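PDB 6HDY: 2-hydroxyisobutyryl-CoA synthetase from Aquincola tertiaricarbonis, which belongs to the ANL superfamily of AMP-binding enzymes, with an AMP-binding domain followed by a smaller C-terminal domain. Local coordinates for residues Pro108-Tyr113 with Ser119-Val124; Arg441-Thr444 with Val448-Lys451. All blocks are in the same frame, centred on the assembly; numbering follows the deposited sequence.

Contact 1. Residues Pro108-Tyr113 with Ser119-Val124; sequences PPFGDY and SEIFHV
F110 reaches from the loop after helix 97-106 to strand 121-126 and meets two aliphatic side chains there, I121 and V124. The end of the isoleucine does the touching on one flank: CD1 of I121 lies 3.6 Å from CE2 of F110 and nearly as close to CD2, so the methyl straddles that ring bond. At the far end of the ring, CZ of F110 comes to 3.9 Å from CG2 of V124. Both methyls approach the ring obliquely. The contact is small, 132 Å² in all, buried and wholly apolar.

The side chains are aimed by their first torsions. In F110, CG sits anti to the carbonyl carbon (chi1 -55°), which sends the ring across to the strand. V124 turns CG1 anti to its own backbone N and thereby gives CG2 to the phenylalanine. Behind the ring, P109, which follows a cis peptide bond, lays CG over one face, 3.7 Å above the plane and toward the rim. The backbone of F110 is held too, its carbonyl O accepting a hydrogen bond from the Q335 side chain.

Between I121 and V124 the strand has a classic beta bulge, F122 and H123 both facing I139 of strand 136-140. The D112 carboxylate forms a salt bridge with R70, and its backbone N a hydrogen bond with S103 OG. F110 thus links a loop held to helices 66-74 and 97-106 with the strand pair 121-126/136-140, where F122 and V124 also make backbone hydrogen bonds to the second subunit.

Contact 2. Residues Arg441-Thr444 with Val448-Lys451; sequences RVQT and VRAK
Helix 428-446 turns back into strand 450-454 within a few residues, bringing the CA atoms of Q443 and V448 to 5.1 Å, with a CA-H...O contact from Q443 CA to V448 O. The glutamine side chain then runs on over the following backbone. Its CG is 3.0 Å from V448 O, tight for a carbon and a carbonyl oxygen, and also lies near A450 N.

Beyond CG the chain is extended, which carries the amide to R449. There NH1 of R449 donates to OE1 of Q443 at 2.8 Å. The bond is bent, 136° at the hydrogen. OE1 lies near the guanidinium plane, at its edge, whereas the donor is tilted 32° from the carbonyl plane of the amide. A bend at chi2 (79°) brings the arginine back toward the helix, where NH1 also makes a weak hydrogen bond to S439.

Deeper in, V442 turns CG1 to within 3.8 Å of A450 CB, and L413 and L415 of the adjacent strand 413-419 also pack on V442. This is a tight helix-to-edge-strand connection in the mixed beta sheet of the AMP-binding enzyme C-terminal domain.

In the fold
Contact 1 lies in the AMP-binding domain and contact 2 in the C-terminal domain; their centres are about 49 Å apart on opposite sides of the chain's centre, and the two contacts share no helix or strand. Each joins a strand to a segment that precedes it closely in sequence. Contact 1 is entirely buried and hydrophobic, and its strand also meets the second subunit. Contact 2 grades from a buried aliphatic side to a solvent-exposed arginine, adds a polar side-chain bond, and is touched by no other protein chain. Its strand forms one edge of its sheet within the chain, whereas that of contact 1 pairs within the chain only with strand 136-140.

Contact 1. Residues Pro108-Tyr113 with Ser119-Val124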
loop_
_atom_site.group_PDB
_atom_site.type_symbol
_atom_site.label_atom_id
_atom_site.label_comp_id
_atom_site.label_asym_id
_atom_site.label_seq_id
_atom_site.Cartn_x
_atom_site.Cartn_y
_atom_site.Cartn_z
ATOM N N PRO A 108 -5.078 23.117 -11.920
ATOM C CA PRO A 108 -4.452 21.820 -11.670
ATOM C C PRO A 108 -3.117 21.876 -10.924
ATOM O O PRO A 108 -2.406 22.865 -11.025
ATOM C CB PRO A 108 -4.309 21.235 -13.079
ATOM C CG PRO A 108 -4.177 22.395 -13.964
ATOM C CD PRO A 108 -4.975 23.498 -13.351
ATOM N N PRO A 109 -2.733 20.820 -10.185
ATOM C CA PRO A 109 -3.466 19.569 -9.951
ATOM C C PRO A 109 -4.426 19.540 -8.760
ATOM O O PRO A 109 -5.327 18.695 -8.750
ATOM C CB PRO A 109 -2.337 18.559 -9.773
ATOM C CG PRO A 109 -1.204 19.343 -9.157
ATOM C CD PRO A 109 -1.417 20.803 -9.516
ATOM N N PHE A 110 -4.228 20.402 -7.744
ATOM C CA PHE A 110 -4.995 20.330 -6.488
ATOM C C PHE A 110 -6.166 21.307 -6.316
ATOM O O PHE A 110 -6.881 21.217 -5.315
ATOM C CB PHE A 110 -4.037 20.455 -5.292
ATOM C CG PHE A 110 -2.943 19.423 -5.360
ATOM C CD1 PHE A 110 -3.248 18.062 -5.442
ATOM C CD2 PHE A 110 -1.607 19.806 -5.437
ATOM C CE1 PHE A 110 -2.236 17.110 -5.585
ATOM C CE2 PHE A 110 -0.594 18.844 -5.548
ATOM C CZ PHE A 110 -0.918 17.501 -5.594
ATOM N N GLY A 111 -6.375 22.198 -7.274
ATOM C CA GLY A 111 -7.468 23.156 -7.181
ATOM C C GLY A 111 -7.107 24.449 -6.482
ATOM O O GLY A 111 -6.016 24.596 -5.911
ATOM N N ASP A 112 -8.049 25.393 -6.498
ATOM C CA ASP A 112 -7.810 26.680 -5.879
ATOM C C ASP A 112 -8.184 26.717 -4.393
ATOM O O ASP A 112 -8.259 27.797 -3.799
ATOM C CB ASP A 112 -8.447 27.811 -6.677
ATOM C CG ASP A 112 -7.389 28.750 -7.199
ATOM O OD1 ASP A 112 -6.174 28.468 -6.982
ATOM O OD2 ASP A 112 -7.758 29.781 -7.801
ATOM N N TYR A 113 -8.317 25.539 -3.786
ATOM C CA TYR A 113 -8.593 25.380 -2.368
ATOM C C TYR A 113 -7.430 24.674 -1.651
ATOM O O TYR A 113 -7.579 24.328 -0.484
ATOM C CB TYR A 113 -9.940 24.661 -2.141
ATOM C CG TYR A 113 -10.026 23.312 -2.813
ATOM C CD1 TYR A 113 -10.327 23.207 -4.170
ATOM C CD2 TYR A 113 -9.774 22.140 -2.105
ATOM C CE1 TYR A 113 -10.354 21.974 -4.811
ATOM C CE2 TYR A 113 -9.822 20.893 -2.732
ATOM C CZ TYR A 113 -10.081 20.821 -4.097
ATOM O OH TYR A 113 -10.164 19.618 -4.746
ATOM N N SER A 119 5.438 23.461 -2.079
ATOM C CA SER A 119 6.545 22.948 -1.277
ATOM C C SER A 119 6.111 22.296 0.035
ATOM O O SER A 119 6.904 21.591 0.652
ATOM C CB SER A 119 7.561 24.060 -1.012
ATOM O OG SER A 119 7.046 25.052 -0.138
ATOM N N GLU A 120 4.877 22.536 0.478
ATOM C CA GLU A 120 4.392 21.959 1.725
ATOM C C GLU A 120 3.772 20.547 1.503
ATOM O O GLU A 120 3.706 19.764 2.463
ATOM C CB GLU A 120 3.448 22.961 2.434
ATOM C CG GLU A 120 2.494 22.425 3.504
ATOM C CD GLU A 120 2.999 22.099 4.901
ATOM O OE1 GLU A 120 4.202 22.310 5.185
ATOM O OE2 GLU A 120 2.168 21.648 5.722
ATOM N N ILE A 121 3.347 20.222 0.250
ATOM C CA ILE A 121 2.679 18.938 -0.061
ATOM C C ILE A 121 3.595 17.744 0.239
ATOM O O ILE A 121 4.746 17.673 -0.228
ATOM C CB ILE A 121 2.054 18.892 -1.481
ATOM C CG1 ILE A 121 0.956 19.975 -1.608
ATOM C CG2 ILE A 121 1.456 17.495 -1.796
ATOM C CD1 ILE A 121 1.001 20.673 -2.899
ATOM N N PHE A 122 3.076 16.870 1.095
ATOM C CA PHE A 122 3.727 15.680 1.620
ATOM C C PHE A 122 3.305 14.394 0.903
ATOM O O PHE A 122 4.157 13.576 0.585
ATOM C CB PHE A 122 3.416 15.573 3.130
ATOM C CG PHE A 122 4.009 14.413 3.894
ATOM C CD1 PHE A 122 5.384 14.320 4.101
ATOM C CD2 PHE A 122 3.197 13.422 4.419
ATOM C CE1 PHE A 122 5.930 13.259 4.830
ATOM C CE2 PHE A 122 3.745 12.356 5.147
ATOM C CZ PHE A 122 5.105 12.311 5.386
ATOM N N HIS A 123 1.996 14.195 0.715
ATOM C CA HIS A 123 1.436 12.995 0.096
ATOM C C HIS A 123 0.418 13.343 -0.952
ATOM O O HIS A 123 -0.323 14.318 -0.797
ATOM C CB HIS A 123 0.754 12.149 1.148
ATOM C CG HIS A 123 1.545 10.995 1.663
ATOM N ND1 HIS A 123 0.964 9.769 1.850
ATOM C CD2 HIS A 123 2.823 10.940 2.092
ATOM C CE1 HIS A 123 1.885 9.015 2.417
ATOM N NE2 HIS A 123 3.024 9.675 2.562
ATOM N N VAL A 124 0.405 12.549 -2.034
ATOM C CA VAL A 124 -0.537 12.654 -3.144
ATOM C C VAL A 124 -1.392 11.398 -3.151
ATOM O O VAL A 124 -0.867 10.293 -3.208
ATOM C CB VAL A 124 0.108 12.947 -4.523
ATOM C CG1 VAL A 124 -0.949 13.015 -5.627
ATOM C CG2 VAL A 124 0.930 14.238 -4.484
#

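Contact 2. Residues Arg441-Thr444 with Val448-Lys451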
loop_
_atom_site.group_PDB
_atom_site.type_symbol
_atom_site.label_atom_id
_atom_site.label_comp_id
_atom_site.label_asym_id
_atom_site.label_seq_id
_atom_site.Cartn_x
_atom_site.Cartn_y
_atom_site.Cartn_z
ATOM N N ARG A 441 -39.709 -12.196 3.662
ATOM C CA ARG A 441 -38.992 -11.384 4.653
ATOM C C ARG A 441 -38.771 -9.954 4.130
ATOM O O ARG A 441 -39.181 -8.988 4.781
ATOM C CB ARG A 441 -37.655 -12.053 5.063
ATOM C CG ARG A 441 -37.356 -12.021 6.568
ATOM C CD ARG A 441 -37.414 -13.413 7.199
ATOM N NE ARG A 441 -36.252 -13.706 8.050
ATOM C CZ ARG A 441 -36.005 -14.887 8.616
ATOM N NH1 ARG A 441 -36.837 -15.907 8.438
ATOM N NH2 ARG A 441 -34.923 -15.056 9.368
ATOM N N VAL A 442 -38.195 -9.846 2.921
ATOM C CA VAL A 442 -37.901 -8.597 2.209
ATOM C C VAL A 442 -39.186 -7.785 1.983
ATOM O O VAL A 442 -39.178 -6.575 2.213
ATOM C CB VAL A 442 -37.103 -8.896 0.908
ATOM C CG1 VAL A 442 -36.947 -7.660 0.030
ATOM C CG2 VAL A 442 -35.730 -9.477 1.247
ATOM N N GLN A 443 -40.302 -8.470 1.608
ATOM C CA GLN A 443 -41.619 -7.854 1.407
ATOM C C GLN A 443 -42.147 -7.257 2.706
ATOM O O GLN A 443 -42.620 -6.130 2.696
ATOM C CB GLN A 443 -42.643 -8.845 0.821
ATOM C CG GLN A 443 -42.423 -9.167 -0.657
ATOM C CD GLN A 443 -43.579 -9.887 -1.306
ATOM O OE1 GLN A 443 -43.395 -10.897 -1.991
ATOM N NE2 GLN A 443 -44.785 -9.351 -1.158
ATOM N N THR A 444 -42.037 -7.997 3.824
ATOM C CA THR A 444 -42.476 -7.561 5.153
ATOM C C THR A 444 -41.650 -6.346 5.618
ATOM O O THR A 444 -42.206 -5.430 6.234
ATOM C CB THR A 444 -42.338 -8.726 6.158
ATOM O OG1 THR A 444 -42.746 -9.950 5.544
ATOM C CG2 THR A 444 -43.110 -8.495 7.455
ATOM N N VAL A 448 -42.871 -3.978 -0.249
ATOM C CA VAL A 448 -42.819 -4.024 -1.705
ATOM C C VAL A 448 -42.683 -5.465 -2.202
ATOM O O VAL A 448 -42.104 -6.286 -1.502
ATOM C CB VAL A 448 -41.689 -3.051 -2.180
ATOM C CG1 VAL A 448 -40.641 -3.704 -3.083
ATOM C CG2 VAL A 448 -42.275 -1.806 -2.821
ATOM N N ARG A 449 -43.241 -5.777 -3.386
ATOM C CA ARG A 449 -43.148 -7.105 -4.000
ATOM C C ARG A 449 -41.682 -7.375 -4.350
ATOM O O ARG A 449 -41.019 -6.514 -4.934
ATOM C CB ARG A 449 -44.068 -7.215 -5.252
ATOM C CG ARG A 449 -43.889 -8.484 -6.120
ATOM C CD ARG A 449 -44.556 -9.746 -5.580
ATOM N NE ARG A 449 -44.158 -10.935 -6.344
ATOM C CZ ARG A 449 -43.492 -11.974 -5.844
ATOM N NH1 ARG A 449 -43.149 -11.999 -4.561
ATOM N NH2 ARG A 449 -43.170 -12.999 -6.622
ATOM N N ALA A 450 -41.166 -8.539 -3.931
ATOM C CA ALA A 450 -39.786 -8.899 -4.190
ATOM C C ALA A 450 -39.682 -10.252 -4.878
ATOM O O ALA A 450 -40.054 -11.268 -4.294
ATOM C CB ALA A 450 -38.988 -8.890 -2.896
ATOM N N LYS A 451 -39.226 -10.253 -6.140
ATOM C CA LYS A 451 -38.961 -11.456 -6.923
ATOM C C LYS A 451 -37.510 -11.898 -6.618
ATOM O O LYS A 451 -36.581 -11.095 -6.758
ATOM C CB LYS A 451 -39.125 -11.182 -8.419
ATOM C CG LYS A 451 -40.553 -11.301 -8.920
ATOM C CD LYS A 451 -40.629 -11.076 -10.429
ATOM C CE LYS A 451 -41.970 -11.485 -11.000
ATOM N NZ LYS A 451 -42.072 -11.157 -12.442
#